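Local coordinates for galactose-binding-like protein (Bacteroides thetaiotaomicron, PDB 7M1B), which is a SusE-like protein that probably takes part in carbohydrate binding, with a possible role in carbohydrate degradation, at residues T112-I117 and I128-N132. Residue numbers count along the deposited sequence, not the author numbering.
Sequences TAIEEI and IHTTN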
# COMPACT_ATOMS: atom_id res chain seq x y z
N THR A 112 30.17 -6.40 8.12
CA THR A 112 29.59 -5.49 7.15
C THR A 112 28.13 -5.26 7.52
O THR A 112 27.67 -4.12 7.46
CB THR A 112 29.68 -6.02 5.72
OG1 THR A 112 31.06 -6.01 5.39
CG2 THR A 112 28.98 -5.14 4.70
N ALA A 113 27.46 -6.33 7.98
CA ALA A 113 26.04 -6.19 8.32
C ALA A 113 25.80 -5.19 9.45
O ALA A 113 24.93 -4.35 9.34
CB ALA A 113 25.39 -7.52 8.64
N ILE A 114 26.57 -5.31 10.54
CA ILE A 114 26.41 -4.41 11.68
C ILE A 114 26.87 -2.98 11.34
O ILE A 114 26.29 -2.00 11.81
CB ILE A 114 27.06 -4.96 12.97
CG1 ILE A 114 26.40 -4.45 14.25
CG2 ILE A 114 28.57 -4.66 12.99
CD1 ILE A 114 24.97 -4.89 14.48
N GLU A 115 27.88 -2.87 10.45
CA GLU A 115 28.48 -1.58 10.12
C GLU A 115 27.59 -0.73 9.20
O GLU A 115 27.54 0.49 9.34
CB GLU A 115 29.93 -1.70 9.69
CG GLU A 115 30.81 -2.12 10.85
CD GLU A 115 32.27 -2.35 10.48
OE1 GLU A 115 32.73 -1.75 9.45
OE2 GLU A 115 32.94 -3.20 11.20
N GLU A 116 26.85 -1.39 8.31
CA GLU A 116 26.03 -0.72 7.32
C GLU A 116 24.55 -0.67 7.75
O GLU A 116 23.71 -0.28 6.94
CB GLU A 116 26.17 -1.44 5.97
CG GLU A 116 27.61 -1.40 5.44
CD GLU A 116 27.99 0.02 5.02
OE1 GLU A 116 27.14 0.72 4.39
OE2 GLU A 116 29.11 0.42 5.37
N ILE A 117 24.23 -1.10 8.99
CA ILE A 117 22.84 -1.31 9.38
C ILE A 117 22.18 0.05 9.47
O ILE A 117 22.88 1.02 9.81
CB ILE A 117 22.73 -2.12 10.71
CG1 ILE A 117 21.30 -2.75 10.88
CG2 ILE A 117 23.21 -1.35 11.97
CD1 ILE A 117 21.19 -3.62 12.13
N ILE A 128 14.44 -2.89 9.94
CA ILE A 128 15.90 -3.07 9.98
C ILE A 128 16.39 -3.43 8.59
O ILE A 128 15.85 -4.35 7.99
CB ILE A 128 16.26 -4.16 10.99
CG1 ILE A 128 15.91 -3.71 12.41
CG2 ILE A 128 17.76 -4.46 10.89
CD1 ILE A 128 15.95 -4.81 13.44
N HIS A 129 17.37 -2.68 8.07
CA HIS A 129 17.91 -2.99 6.75
C HIS A 129 19.44 -2.92 6.77
O HIS A 129 20.04 -2.11 7.46
CB HIS A 129 17.27 -2.19 5.60
CG HIS A 129 17.18 -0.72 5.82
ND1 HIS A 129 17.80 0.20 4.98
CD2 HIS A 129 16.50 -0.01 6.75
CE1 HIS A 129 17.50 1.42 5.39
NE2 HIS A 129 16.71 1.32 6.49
N THR A 130 20.05 -3.82 5.99
CA THR A 130 21.51 -3.80 5.84
C THR A 130 21.88 -4.47 4.53
O THR A 130 20.97 -4.88 3.81
CB THR A 130 22.23 -4.33 7.09
OG1 THR A 130 23.59 -3.92 7.01
CG2 THR A 130 22.09 -5.82 7.26
N THR A 131 23.19 -4.56 4.27
CA THR A 131 23.70 -5.12 3.02
C THR A 131 24.49 -6.41 3.25
O THR A 131 25.11 -6.65 4.30
CB THR A 131 24.50 -4.07 2.23
OG1 THR A 131 24.87 -4.63 0.96
CG2 THR A 131 25.74 -3.65 2.99
N ASN A 132 24.45 -7.25 2.22
CA ASN A 132 24.95 -8.61 2.32
C ASN A 132 25.23 -9.07 0.90
O ASN A 132 24.63 -10.04 0.43
CB ASN A 132 23.90 -9.46 3.04
CG ASN A 132 24.24 -10.93 3.21
OD1 ASN A 132 25.42 -11.28 3.32
ND2 ASN A 132 23.20 -11.78 3.27
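T130 makes the main link between helix 109-115 and strand 125-131, with the largest covered area (66 Å²) and the one hydrogen bond between the segments. Its CA-to-CB bond points toward the helix, and its t rotamer (chi1 -163°) carries OG1 to within 2.7 Å of A113 O, giving this carbonyl a side-chain donor; its CG2 meets CB of A113 at 4.0 Å. The chain leaves the helix at E116, although E116 N still makes the helical hydrogen bond to T112 O (3.0 Å). I117 then turns extended; its CA makes a CH...O contact with H129 O (3.5 Å, 140° at the hydrogen). With chi1 and chi2 both t, I117 stretches CD1 to 3.7 Å from CG2 of I128, which touches V142 and V180 of the four-stranded sheet and F166 and L168 of its own. T131, again t, sets CG2 3.7 Å from CB of E116. The CA-to-CB bond of H129 points away, and its NE2 is hydrogen-bonded to OD1 of N120. A113 also touches L138 and V182, so a short helix packs against both sheets of a β-sandwich, just before the β-hairpin of strands 118-122 and 125-131.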